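Local coordinates for Lmo2470 protein (Listeria monocytogenes EGD-e, PDB 5HL3) that interacts with the host protein afadin, facilitates crossing of the basement membrane, and binds calcium ions as an internalin-type leucine-rich-repeat protein, at residues A[258-263]-A[293-298]; A[263-268]-A[352-357]; A[285-290]-A[317-322]; A[299-304]-A[338-343]; A[311-316]-A[324-329]. All coordinates share one frame; numbering follows the deposited sequence. Where two conformers were deposited one is given.

Contact 1: residues A[258-263]-A[293-298]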
# COMPACT_ATOMS: atom_id res chain seq x y z
N ASP A 258 -2.24 20.05 10.04
CA ASP A 258 -1.67 20.78 8.90
C ASP A 258 -1.06 19.91 7.80
O ASP A 258 -0.66 20.42 6.78
CB ASP A 258 -0.65 21.85 9.35
CG ASP A 258 0.54 21.28 10.14
OD1 ASP A 258 0.49 20.09 10.55
OD2 ASP A 258 1.48 22.09 10.45
N THR A 259 -1.01 18.59 8.00
CA THR A 259 -0.46 17.66 7.01
C THR A 259 -1.54 16.86 6.31
O THR A 259 -1.25 16.14 5.37
CB THR A 259 0.49 16.62 7.66
OG1 THR A 259 -0.25 15.68 8.45
CG2 THR A 259 1.57 17.28 8.50
N ILE A 260 -2.79 16.99 6.75
CA ILE A 260 -3.82 16.03 6.33
C ILE A 260 -4.47 16.30 4.98
O ILE A 260 -4.80 17.43 4.62
CB ILE A 260 -4.92 15.93 7.42
CG1 ILE A 260 -4.33 15.35 8.71
CG2 ILE A 260 -6.10 15.06 6.97
CD1 ILE A 260 -5.28 15.30 9.89
N TYR A 261 -4.61 15.22 4.21
CA TYR A 261 -5.46 15.22 3.02
C TYR A 261 -6.74 14.46 3.36
O TYR A 261 -6.69 13.28 3.70
CB TYR A 261 -4.77 14.55 1.79
CG TYR A 261 -5.66 14.61 0.56
CD1 TYR A 261 -6.69 13.71 0.38
CD2 TYR A 261 -5.45 15.57 -0.44
CE1 TYR A 261 -7.54 13.78 -0.72
CE2 TYR A 261 -6.31 15.64 -1.56
CZ TYR A 261 -7.34 14.75 -1.69
OH TYR A 261 -8.21 14.80 -2.77
N VAL A 262 -7.88 15.15 3.32
CA VAL A 262 -9.21 14.54 3.38
C VAL A 262 -10.14 15.39 2.54
O VAL A 262 -10.26 16.60 2.79
CB VAL A 262 -9.86 14.46 4.80
CG1 VAL A 262 -11.34 14.05 4.68
CG2 VAL A 262 -9.13 13.50 5.69
N GLN A 263 -10.78 14.77 1.56
CA GLN A 263 -11.87 15.41 0.82
C GLN A 263 -13.18 14.63 0.95
O GLN A 263 -14.26 15.26 0.88
CB GLN A 263 -11.47 15.63 -0.66
CG GLN A 263 -10.42 16.72 -0.84
CD GLN A 263 -10.95 18.08 -0.40
OE1 GLN A 263 -12.03 18.52 -0.82
NE2 GLN A 263 -10.20 18.74 0.44
N THR A 293 -9.53 25.09 8.85
CA THR A 293 -8.23 24.99 8.18
C THR A 293 -8.37 25.07 6.65
O THR A 293 -7.44 24.73 5.91
CB THR A 293 -7.42 23.76 8.63
OG1 THR A 293 -8.13 22.57 8.27
CG2 THR A 293 -7.17 23.80 10.11
N ASN A 294 -9.51 25.54 6.17
CA ASN A 294 -9.66 25.83 4.73
C ASN A 294 -9.52 24.63 3.81
O ASN A 294 -9.01 24.75 2.69
CB ASN A 294 -8.76 27.01 4.33
CG ASN A 294 -9.12 28.26 5.09
OD1 ASN A 294 -10.27 28.68 5.08
ND2 ASN A 294 -8.16 28.79 5.84
N MSE A 295 -10.02 23.49 4.28
CA MSE A 295 -10.00 22.26 3.51
C MSE A 295 -11.24 22.08 2.66
O MSE A 295 -11.27 21.16 1.83
CB MSE A 295 -9.86 21.06 4.45
CG MSE A 295 -8.53 21.09 5.22
SE MSE A 295 -8.38 19.65 6.56
CE MSE A 295 -8.26 18.10 5.38
N LEU A 296 -12.25 22.92 2.81
CA LEU A 296 -13.48 22.72 2.07
C LEU A 296 -13.42 23.30 0.68
O LEU A 296 -12.89 24.39 0.47
CB LEU A 296 -14.67 23.35 2.81
CG LEU A 296 -14.95 22.85 4.23
CD1 LEU A 296 -16.08 23.69 4.85
CD2 LEU A 296 -15.24 21.36 4.28
N VAL A 297 -14.01 22.58 -0.27
CA VAL A 297 -14.17 23.06 -1.66
C VAL A 297 -15.54 23.70 -1.94
O VAL A 297 -15.77 24.29 -3.00
CB VAL A 297 -13.91 21.93 -2.70
CG1 VAL A 297 -12.50 21.37 -2.58
CG2 VAL A 297 -14.96 20.82 -2.62
N SER A 298 -16.48 23.52 -1.00
CA SER A 298 -17.82 24.13 -1.08
C SER A 298 -18.29 24.34 0.36
O SER A 298 -17.94 23.57 1.23
CB SER A 298 -18.77 23.21 -1.83
OG SER A 298 -18.90 21.98 -1.18
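Q263 reaches across to M295 and V297 with its carboxamide. Its CB and CG serve as a spacer, and the bend at chi2 (-63°) brings CD to 3.8 Å from M295 O. At the tip, NE2 gives M295 O a hydrogen bond of 3.0 Å that is nearly straight (165° at the hydrogen) and lies in the plane of the accepting carbonyl. The other branch, OE1, rests 3.4 Å from the methyl V297 CG1 and accepts a hydrogen bond from N343 ND2. Glutamine suits this place because one flat group can donate to the loop and accept from N343 at the same time.

M295, a selenomethionine here, answers from the other side. Its unbranched chain bends at chi3 and lowers CE onto the first segment, 3.6 Å from I260 O. The same methyl is 4.0 Å from V262 CB and 4.1 Å from I260 CG2, so a slim, flexible side chain fits between two branched ones. M290 of helix 285-292 packs against both V262 and M295. That helix ends in a Schellman motif, with N294 at positive phi and M295 N bonded to M290 O. Strand 260-261 is the last of the parallel sheet, and the arrangement is that of a junction in an internalin, where the leucine-rich-repeat solenoid passes into the following domain, probably immunoglobulin-like.

Contact 2: residues A[263-268]-A[352-357]. With CA (calcium ion), chain H.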
# COMPACT_ATOMS: atom_id res chain seq x y z
N GLN A 263 -10.78 14.77 1.56
CA GLN A 263 -11.87 15.41 0.82
C GLN A 263 -13.18 14.63 0.95
O GLN A 263 -14.26 15.26 0.88
CB GLN A 263 -11.47 15.63 -0.66
CG GLN A 263 -10.42 16.72 -0.84
CD GLN A 263 -10.95 18.08 -0.40
OE1 GLN A 263 -12.03 18.52 -0.82
NE2 GLN A 263 -10.20 18.74 0.44
N SER A 264 -13.09 13.31 1.10
CA SER A 264 -14.25 12.45 1.35
C SER A 264 -14.07 11.66 2.63
O SER A 264 -12.94 11.26 2.99
CB SER A 264 -14.48 11.48 0.19
OG SER A 264 -14.89 12.19 -0.96
N GLN A 265 -15.18 11.46 3.32
CA GLN A 265 -15.18 10.72 4.60
C GLN A 265 -16.60 10.33 4.91
O GLN A 265 -17.52 11.02 4.49
CB GLN A 265 -14.59 11.62 5.71
CG GLN A 265 -14.01 10.92 6.94
CD GLN A 265 -12.64 10.27 6.80
OE1 GLN A 265 -12.16 9.63 7.74
NE2 GLN A 265 -11.98 10.46 5.67
N ASN A 266 -16.77 9.25 5.62
CA ASN A 266 -18.08 8.80 6.04
C ASN A 266 -18.03 8.51 7.54
O ASN A 266 -16.96 8.54 8.17
CB ASN A 266 -18.53 7.61 5.22
CG ASN A 266 -18.70 7.95 3.76
OD1 ASN A 266 -17.74 8.01 3.00
ND2 ASN A 266 -19.92 8.25 3.37
N GLY A 267 -19.17 8.41 8.19
CA GLY A 267 -19.15 8.05 9.58
C GLY A 267 -20.52 7.84 10.15
O GLY A 267 -21.53 8.14 9.50
N GLU A 268 -20.52 7.32 11.36
CA GLU A 268 -21.75 7.05 12.11
C GLU A 268 -21.68 7.84 13.40
O GLU A 268 -20.65 7.84 14.10
CB GLU A 268 -21.86 5.56 12.45
CG GLU A 268 -21.83 4.60 11.27
CD GLU A 268 -23.04 4.65 10.33
OE1 GLU A 268 -24.22 4.64 10.78
OE2 GLU A 268 -22.82 4.57 9.11
N CYS A 352 -18.40 14.47 2.29
CA CYS A 352 -18.26 14.03 3.67
C CYS A 352 -19.67 13.83 4.22
O CYS A 352 -20.46 14.76 4.22
CB CYS A 352 -17.47 15.05 4.50
SG CYS A 352 -15.72 15.16 4.06
N SER A 353 -20.01 12.60 4.62
CA SER A 353 -21.40 12.25 4.97
C SER A 353 -21.46 11.41 6.22
O SER A 353 -20.75 10.43 6.35
CB SER A 353 -22.00 11.45 3.81
OG SER A 353 -23.30 10.95 4.13
N TYR A 354 -22.32 11.83 7.15
CA TYR A 354 -22.44 11.23 8.48
C TYR A 354 -23.88 10.86 8.76
O TYR A 354 -24.75 11.71 8.67
CB TYR A 354 -21.87 12.18 9.55
CG TYR A 354 -20.38 12.32 9.36
CD1 TYR A 354 -19.85 13.22 8.44
CD2 TYR A 354 -19.51 11.44 10.00
CE1 TYR A 354 -18.49 13.26 8.21
CE2 TYR A 354 -18.15 11.51 9.79
CZ TYR A 354 -17.65 12.39 8.88
OH TYR A 354 -16.28 12.42 8.60
N ASP A 355 -24.08 9.63 9.20
CA ASP A 355 -25.41 9.07 9.41
C ASP A 355 -25.66 8.79 10.88
O ASP A 355 -24.73 8.44 11.60
CB ASP A 355 -25.50 7.72 8.71
CG ASP A 355 -25.25 7.78 7.24
OD1 ASP A 355 -25.19 8.87 6.65
OD2 ASP A 355 -25.12 6.69 6.68
N TRP A 356 -26.93 8.81 11.30
CA TRP A 356 -27.29 8.35 12.65
C TRP A 356 -28.76 8.04 12.69
O TRP A 356 -29.52 8.48 11.84
CB TRP A 356 -26.87 9.35 13.75
CG TRP A 356 -27.69 10.62 13.85
CD1 TRP A 356 -28.63 10.90 14.80
CD2 TRP A 356 -27.60 11.80 13.03
NE1 TRP A 356 -29.15 12.15 14.61
CE2 TRP A 356 -28.53 12.72 13.52
CE3 TRP A 356 -26.85 12.15 11.91
CZ2 TRP A 356 -28.73 13.96 12.95
CZ3 TRP A 356 -27.04 13.40 11.35
CH2 TRP A 356 -28.00 14.28 11.86
N ASN A 357 -29.13 7.27 13.69
CA ASN A 357 -30.53 6.86 13.88
C ASN A 357 -31.19 7.68 14.97
O ASN A 357 -30.60 7.94 16.02
CB ASN A 357 -30.62 5.37 14.24
CG ASN A 357 -30.23 4.47 13.10
OD1 ASN A 357 -30.29 4.86 11.93
ND2 ASN A 357 -29.79 3.25 13.42
CA CA H . -24.69 9.02 4.36
O HOH W 1 -22.40 8.31 5.02
O HOH W 2 -24.81 3.96 7.77
O HOH W 3 -24.68 6.65 3.95
O HOH W 4 -24.44 9.13 2.08
O HOH W 5 -26.98 8.41 3.82
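From Q265 to E268 the chain runs parallel to C352-D355, the two strand axes 4.7 Å apart and inclined by 12°. S353 N bonds to Q265 O at 3.0 Å and D355 N to G267 O at the same length, while the return bond from G267 N to S353 O is weak. On one side of the sheet the Y354 ring lies against the backbone of G267, its CD2 3.4 Å from G267 CA; a residue without a side chain permits this close approach. The phenol oxygen Y354 OH meets Q265 CG at 3.2 Å and is hydrogen-bonded to L249 O. Parallel pairing of a first and a last strand recalls immunoglobulin-like domains, consistent with the E-set relationship of this region. The other side, carrying N266, S353, E268 and D355, faces a calcium ion. S353 OG, anti to its backbone N (chi1 173°), binds the metal at 2.4 Å, and D355 OD1 does so at 2.3 Å. D339 and four waters complete the shell. One of those waters accepts from N266 ND2, so the asparagine takes part through the second shell.

Contact 3: residues A[285-290]-A[317-322]. With CA (calcium ion), chain G.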
# COMPACT_ATOMS: atom_id res chain seq x y z
N PRO A 285 -16.85 17.03 15.02
CA PRO A 285 -15.60 17.77 15.12
C PRO A 285 -14.87 17.93 13.79
O PRO A 285 -14.31 18.99 13.52
CB PRO A 285 -14.80 16.99 16.16
CG PRO A 285 -15.87 16.39 17.05
CD PRO A 285 -16.95 15.98 16.07
N ILE A 286 -14.89 16.90 12.96
CA ILE A 286 -14.21 16.94 11.67
C ILE A 286 -14.70 18.07 10.78
O ILE A 286 -13.89 18.71 10.07
CB ILE A 286 -14.27 15.57 10.95
CG1 ILE A 286 -13.44 15.61 9.65
CG2 ILE A 286 -15.72 15.13 10.68
CD1 ILE A 286 -13.25 14.25 8.99
N TYR A 287 -16.00 18.38 10.81
CA TYR A 287 -16.50 19.48 9.99
C TYR A 287 -15.81 20.77 10.40
O TYR A 287 -15.33 21.55 9.54
CB TYR A 287 -18.06 19.64 10.10
CG TYR A 287 -18.49 20.99 9.55
CD1 TYR A 287 -18.51 21.22 8.16
CD2 TYR A 287 -18.70 22.07 10.39
CE1 TYR A 287 -18.80 22.46 7.65
CE2 TYR A 287 -18.97 23.34 9.87
CZ TYR A 287 -19.03 23.52 8.50
OH TYR A 287 -19.31 24.79 8.00
N PHE A 288 -15.80 21.05 11.71
CA PHE A 288 -15.21 22.30 12.20
C PHE A 288 -13.71 22.40 11.94
O PHE A 288 -13.21 23.47 11.62
CB PHE A 288 -15.60 22.53 13.66
CG PHE A 288 -17.08 22.71 13.81
CD1 PHE A 288 -17.69 23.90 13.47
CD2 PHE A 288 -17.88 21.64 14.18
CE1 PHE A 288 -19.07 24.06 13.56
CE2 PHE A 288 -19.25 21.77 14.21
CZ PHE A 288 -19.84 22.98 13.92
N GLN A 289 -13.00 21.28 12.03
CA GLN A 289 -11.58 21.24 11.71
C GLN A 289 -11.34 21.53 10.23
O GLN A 289 -10.44 22.33 9.89
CB GLN A 289 -10.99 19.88 12.07
CG GLN A 289 -10.89 19.63 13.56
CD GLN A 289 -10.46 18.19 13.84
OE1 GLN A 289 -11.14 17.24 13.43
NE2 GLN A 289 -9.34 18.04 14.52
N MSE A 290 -12.11 20.88 9.36
CA MSE A 290 -11.96 21.09 7.92
C MSE A 290 -12.32 22.52 7.55
O MSE A 290 -11.66 23.14 6.71
CB MSE A 290 -12.78 20.06 7.12
CG MSE A 290 -12.13 18.69 7.27
SE MSE A 290 -13.04 17.23 6.32
CE MSE A 290 -12.89 17.87 4.46
N VAL A 317 -25.64 25.48 11.02
CA VAL A 317 -24.37 25.31 11.69
C VAL A 317 -24.33 26.33 12.83
O VAL A 317 -24.57 27.53 12.60
CB VAL A 317 -23.20 25.61 10.75
CG1 VAL A 317 -21.88 25.51 11.50
CG2 VAL A 317 -23.22 24.68 9.55
N ASN A 318 -24.03 25.85 14.03
CA ASN A 318 -23.91 26.66 15.23
C ASN A 318 -22.41 26.83 15.47
O ASN A 318 -21.77 25.98 16.08
CB ASN A 318 -24.64 25.97 16.39
CG ASN A 318 -26.06 25.48 16.01
OD1 ASN A 318 -26.90 26.28 15.56
ND2 ASN A 318 -26.32 24.16 16.17
N GLU A 319 -21.84 27.92 14.97
CA GLU A 319 -20.39 28.12 15.04
C GLU A 319 -19.81 28.40 16.42
O GLU A 319 -18.67 28.05 16.68
CB GLU A 319 -19.91 29.17 14.03
CG GLU A 319 -19.48 28.56 12.70
CD GLU A 319 -18.26 27.66 12.83
OE1 GLU A 319 -17.66 27.59 13.94
OE2 GLU A 319 -17.86 27.02 11.83
N GLU A 320 -20.58 29.01 17.31
CA GLU A 320 -20.05 29.23 18.68
C GLU A 320 -19.84 27.91 19.43
O GLU A 320 -18.73 27.62 19.88
CB GLU A 320 -20.92 30.20 19.49
CG GLU A 320 -20.70 31.68 19.16
CD GLU A 320 -19.39 32.26 19.71
OE1 GLU A 320 -19.41 33.42 20.21
OE2 GLU A 320 -18.33 31.58 19.64
N GLY A 321 -20.88 27.09 19.50
CA GLY A 321 -20.80 25.84 20.23
C GLY A 321 -20.30 24.66 19.43
O GLY A 321 -20.24 23.56 19.95
N ASN A 322 -19.92 24.88 18.16
CA ASN A 322 -19.46 23.82 17.27
C ASN A 322 -20.43 22.63 17.21
O ASN A 322 -20.07 21.50 17.51
CB ASN A 322 -18.03 23.36 17.62
CG ASN A 322 -16.96 24.36 17.20
OD1 ASN A 322 -17.25 25.52 16.91
ND2 ASN A 322 -15.73 23.90 17.15
CA CA G . -16.46 27.52 16.07
O HOH W 6 -19.17 27.08 9.49
O HOH W 7 -16.13 27.81 18.32
O HOH W 8 -14.03 28.61 16.17
O HOH W 9 -16.52 29.97 15.76
O HOH W 10 -15.05 26.29 14.70
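F288 lays one face of its ring on N322, whose amide is stacked almost parallel to it, the planes 4° apart. N322 CB stands over the ring 3.8 Å from its centroid and only 9° off the normal, a CH-pi contact. On the opposite face Y287 CD2 sits over the ring centre, so the phenylalanine is held flat from both sides. In the conformer given, E319 meets the edge of the ring, its carboxylate plane at 90° to it, with OE2 3.5 Å from F288 CD1, where the slightly positive ring hydrogens would suit an anionic oxygen. V317 fills the corner, with CG1 3.8 Å from F288 CE1 and meeting the tip of Y287 at CE2, 4.0 Å away.

The same polar residues bind calcium. N322 OD1 ligates the ion at 2.3 Å and E319 O at 2.4 Å, with E319 OE1 and four waters making up the rest. In that same conformer E319 OE2 turns to a water that also bonds Y287 OH, tying helix to turn. An aromatic residue suits F288's place because its broad face can support the amide of a metal ligand. Residues 319-322 form the turn between strands 310-318 and 323-326; beside it lies the start of helix 285-292, where Y287 packs on V301 and meets Y342 edge-to-face, while I286 and M290 cover strands 334-345 and 350-360.

Contact 4: residues A[299-304]-A[338-343]. With CA (calcium ion), chain H.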
# COMPACT_ATOMS: atom_id res chain seq x y z
N PRO A 299 -19.12 25.39 0.60
CA PRO A 299 -19.47 25.73 1.99
C PRO A 299 -20.73 25.10 2.56
O PRO A 299 -20.89 25.08 3.78
CB PRO A 299 -19.65 27.26 1.92
CG PRO A 299 -20.16 27.48 0.53
CD PRO A 299 -19.37 26.52 -0.32
N GLU A 300 -21.61 24.61 1.71
CA GLU A 300 -22.93 24.17 2.18
C GLU A 300 -22.88 22.93 3.07
O GLU A 300 -22.08 22.02 2.83
CB GLU A 300 -23.85 23.89 1.00
CG GLU A 300 -24.22 25.10 0.15
CD GLU A 300 -23.18 25.54 -0.87
OE1 GLU A 300 -22.18 24.82 -1.12
OE2 GLU A 300 -23.40 26.67 -1.43
N VAL A 301 -23.74 22.91 4.08
CA VAL A 301 -23.93 21.77 4.95
C VAL A 301 -25.42 21.41 4.85
O VAL A 301 -26.28 22.25 5.13
CB VAL A 301 -23.57 22.13 6.40
CG1 VAL A 301 -23.85 20.97 7.34
CG2 VAL A 301 -22.13 22.65 6.48
N THR A 302 -25.71 20.17 4.44
CA THR A 302 -27.08 19.72 4.18
C THR A 302 -27.47 18.58 5.10
O THR A 302 -26.63 17.88 5.63
CB THR A 302 -27.21 19.24 2.71
OG1 THR A 302 -26.41 18.07 2.50
CG2 THR A 302 -26.82 20.34 1.76
N GLY A 303 -28.77 18.44 5.31
CA GLY A 303 -29.34 17.38 6.15
C GLY A 303 -30.51 16.77 5.45
O GLY A 303 -31.19 17.43 4.67
N GLU A 304 -30.77 15.50 5.74
CA GLU A 304 -31.88 14.79 5.13
C GLU A 304 -32.25 13.60 5.97
O GLU A 304 -31.49 13.20 6.85
CB GLU A 304 -31.50 14.33 3.72
CG GLU A 304 -30.38 13.30 3.70
CD GLU A 304 -29.81 13.04 2.33
OE1 GLU A 304 -29.87 13.92 1.46
OE2 GLU A 304 -29.21 11.96 2.14
N LEU A 338 -31.05 9.56 9.72
CA LEU A 338 -30.64 10.94 9.38
C LEU A 338 -29.24 10.95 8.77
O LEU A 338 -28.42 10.08 9.06
CB LEU A 338 -30.66 11.86 10.61
CG LEU A 338 -31.99 12.56 10.92
CD1 LEU A 338 -33.15 11.59 11.07
CD2 LEU A 338 -31.90 13.49 12.13
N ASP A 339 -28.99 11.96 7.94
CA ASP A 339 -27.69 12.17 7.28
C ASP A 339 -27.39 13.64 7.25
O ASP A 339 -28.27 14.44 6.92
CB ASP A 339 -27.71 11.63 5.86
CG ASP A 339 -26.54 12.11 5.03
OD1 ASP A 339 -26.38 13.32 4.76
OD2 ASP A 339 -25.82 11.26 4.56
N VAL A 340 -26.17 14.02 7.65
CA VAL A 340 -25.64 15.36 7.42
C VAL A 340 -24.43 15.20 6.50
O VAL A 340 -23.54 14.38 6.75
CB VAL A 340 -25.25 16.08 8.72
CG1 VAL A 340 -24.33 17.28 8.48
CG2 VAL A 340 -26.49 16.58 9.41
N SER A 341 -24.42 15.99 5.44
CA SER A 341 -23.36 15.95 4.45
C SER A 341 -22.79 17.34 4.21
O SER A 341 -23.51 18.33 4.28
CB SER A 341 -23.88 15.34 3.15
OG SER A 341 -24.12 13.93 3.30
N TYR A 342 -21.50 17.39 3.91
CA TYR A 342 -20.84 18.64 3.59
C TYR A 342 -19.67 18.35 2.64
O TYR A 342 -19.36 17.20 2.32
CB TYR A 342 -20.39 19.36 4.88
CG TYR A 342 -19.29 18.69 5.62
CD1 TYR A 342 -19.54 17.69 6.59
CD2 TYR A 342 -17.95 18.98 5.31
CE1 TYR A 342 -18.51 17.08 7.24
CE2 TYR A 342 -16.93 18.36 5.98
CZ TYR A 342 -17.20 17.39 6.92
OH TYR A 342 -16.17 16.75 7.56
N ASN A 343 -19.02 19.43 2.20
CA ASN A 343 -17.91 19.32 1.22
C ASN A 343 -18.36 18.58 -0.03
O ASN A 343 -17.61 17.83 -0.64
CB ASN A 343 -16.63 18.68 1.82
CG ASN A 343 -15.39 19.16 1.12
OD1 ASN A 343 -15.35 20.31 0.74
ND2 ASN A 343 -14.40 18.29 0.92
CA CA H . -24.69 9.02 4.36
O HOH W 11 -19.22 22.13 3.17
O HOH W 12 -27.51 15.58 3.60
O HOH W 1 -22.40 8.31 5.02
O HOH W 4 -24.44 9.13 2.08
O HOH W 5 -26.98 8.41 3.82
O HOH W 3 -24.68 6.65 3.95
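D339 OD1 is gripped by two donors. S341 OG, two residues on and on the same side of the strand, bonds to its syn lone pair at 2.8 Å, and a water on D339 OD1 also hydrogen-bonds T302 OG1 across the contact; T302 OG1 is bonded to H344 NE2 as well. The second oxygen, D339 OD2, binds calcium at 2.5 Å, in the shell that S353 and D355 share. Beside this carboxylate lies E304, pointing the same way, its CG 3.8 Å from D339 CB. The like-charged oxygens E304 OE2 and D339 OD1 stay 4.1 Å apart, and E304 OE1 is taken by Q312 NE2.

T302 with S341 and E304 with D339 are hydrogen-bonded antiparallel pairs, the straightest bond being T302 N to S341 O (2.9 Å, 173°), while G303 faces V340 in a non-hydrogen-bonded pair. The reverse side is apolar: V301 CG1 touches V340 CG1 at 3.9 Å, branched residues suited to a strand facing a core. A water spans from E300 O to N343 N. With calcium on one oxygen and two donors on the other, D339 is probably kept ionised despite the glutamate beside it, and its rotation is fixed by bonds at both oxygens.

Contact 5: residues A[311-316]-A[324-329]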
# COMPACT_ATOMS: atom_id res chain seq x y z
N ILE A 311 -35.64 12.86 1.89
CA ILE A 311 -36.26 14.17 2.05
C ILE A 311 -35.30 15.12 2.77
O ILE A 311 -34.79 14.80 3.84
CB ILE A 311 -37.58 14.04 2.81
CG1 ILE A 311 -38.58 13.22 1.97
CG2 ILE A 311 -38.17 15.43 3.09
CD1 ILE A 311 -39.86 12.87 2.67
N GLN A 312 -35.03 16.26 2.16
CA GLN A 312 -34.13 17.25 2.74
C GLN A 312 -34.75 17.95 3.95
O GLN A 312 -35.96 18.20 3.99
CB GLN A 312 -33.74 18.31 1.68
CG GLN A 312 -33.04 17.77 0.43
CD GLN A 312 -31.79 16.96 0.75
OE1 GLN A 312 -30.83 17.47 1.32
NE2 GLN A 312 -31.80 15.65 0.37
N LEU A 313 -33.91 18.25 4.95
CA LEU A 313 -34.34 18.97 6.15
C LEU A 313 -33.51 20.25 6.33
O LEU A 313 -32.33 20.25 6.01
CB LEU A 313 -34.16 18.09 7.39
CG LEU A 313 -35.02 16.83 7.44
CD1 LEU A 313 -34.61 15.97 8.64
CD2 LEU A 313 -36.49 17.20 7.49
N PRO A 314 -34.15 21.32 6.86
CA PRO A 314 -33.36 22.53 7.15
C PRO A 314 -32.27 22.20 8.14
O PRO A 314 -32.51 21.48 9.11
CB PRO A 314 -34.38 23.48 7.77
CG PRO A 314 -35.68 23.03 7.22
CD PRO A 314 -35.58 21.53 7.13
N THR A 315 -31.10 22.74 7.91
CA THR A 315 -29.91 22.39 8.65
C THR A 315 -29.13 23.66 8.90
O THR A 315 -28.91 24.43 7.98
CB THR A 315 -29.14 21.31 7.85
OG1 THR A 315 -30.00 20.15 7.71
CG2 THR A 315 -27.89 20.89 8.54
N THR A 316 -28.71 23.89 10.15
CA THR A 316 -27.97 25.09 10.52
C THR A 316 -26.71 24.74 11.29
O THR A 316 -26.71 23.84 12.11
CB THR A 316 -28.82 26.04 11.38
OG1 THR A 316 -29.39 25.32 12.48
CG2 THR A 316 -29.94 26.66 10.55
N ILE A 324 -24.20 21.18 14.93
CA ILE A 324 -25.03 21.30 13.74
C ILE A 324 -26.44 20.85 14.12
O ILE A 324 -26.59 19.82 14.77
CB ILE A 324 -24.50 20.44 12.57
CG1 ILE A 324 -23.11 20.91 12.16
CG2 ILE A 324 -25.46 20.47 11.39
CD1 ILE A 324 -22.40 19.99 11.18
N THR A 325 -27.45 21.62 13.72
CA THR A 325 -28.84 21.28 14.07
C THR A 325 -29.65 20.98 12.83
O THR A 325 -29.63 21.75 11.88
CB THR A 325 -29.51 22.43 14.86
OG1 THR A 325 -28.79 22.60 16.09
CG2 THR A 325 -30.95 22.13 15.15
N VAL A 326 -30.32 19.83 12.83
CA VAL A 326 -31.23 19.44 11.75
C VAL A 326 -32.64 19.61 12.26
O VAL A 326 -32.99 19.17 13.36
CB VAL A 326 -30.98 17.99 11.33
CG1 VAL A 326 -31.89 17.59 10.17
CG2 VAL A 326 -29.53 17.82 10.94
N ASP A 327 -33.45 20.31 11.48
CA ASP A 327 -34.82 20.59 11.90
C ASP A 327 -35.74 19.41 11.63
O ASP A 327 -36.36 19.32 10.57
CB ASP A 327 -35.35 21.86 11.24
CG ASP A 327 -36.71 22.24 11.76
OD1 ASP A 327 -37.24 21.56 12.66
OD2 ASP A 327 -37.27 23.25 11.28
N THR A 328 -35.85 18.55 12.64
CA THR A 328 -36.73 17.37 12.65
C THR A 328 -38.08 17.65 13.33
O THR A 328 -38.83 16.73 13.59
CB THR A 328 -36.04 16.22 13.45
OG1 THR A 328 -35.55 16.74 14.69
CG2 THR A 328 -34.90 15.62 12.67
N SER A 329 -38.39 18.92 13.58
CA SER A 329 -39.56 19.27 14.39
C SER A 329 -40.93 18.92 13.79
O SER A 329 -41.90 18.78 14.53
CB SER A 329 -39.50 20.75 14.77
OG SER A 329 -39.70 21.58 13.65
O HOH W 13 -31.93 23.75 11.70
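I324 opens the second segment by setting CG2 3.8 Å from T315 CG2, methyl against methyl. T325 then makes the two backbone bonds of a hydrogen-bonded antiparallel pair with T316: its N gives to T316 O at 2.8 Å and its O accepts from T316 N. Their side chains lie side by side, and T325 OG1 has partners in T281 and N318. V326 turns back to the apolar side, where its CG1 meets L313 CD1 at 3.5 Å, the two side chains crossing at about a right angle. T315, pointing the same way as V326, gives its hydroxyl to L313 O from above the carbonyl plane, at 2.9 Å from OG1.

D327 closes the ladder with a bond from its N to P314 O (2.8 Å, 173°), and the proline ring packs CB to CB on D327 at 4.0 Å. T328 CG2 reaches L313 CD1 at 4.1 Å, its OG1 bonding to D278 O. S329 then gives its N to D327 OD1, an Asx turn, and its OG to the syn lone pair of the same oxygen. Two donors on one aspartate oxygen would stabilise its negative charge and fix the turn, while backbone bonds and methyl packing hold the hairpin together.

How the contacts relate
Contact 1 joins the last strand of the leucine-rich-repeat sheet to the loop after helix 285-292; contacts 2 to 5 lie in the domain that follows. Contacts 2, 4 and 5 belong to one mixed sheet, which contact 3 reaches through strand 310-318, and contact 4 is about 9 Å between centres from each of contacts 2 and 5. Contact 5 is nested along the chain within contact 4, and contact 4 within contact 2. Contacts 2 and 4 share a calcium ion through neighbouring strands 350-360 and 334-345; contact 3, its centre about 15 Å from that of contact 2, holds a second. Q263 belongs to contacts 1 and 2 and reaches N343 of contact 4, coupling the solenoid to the sheet.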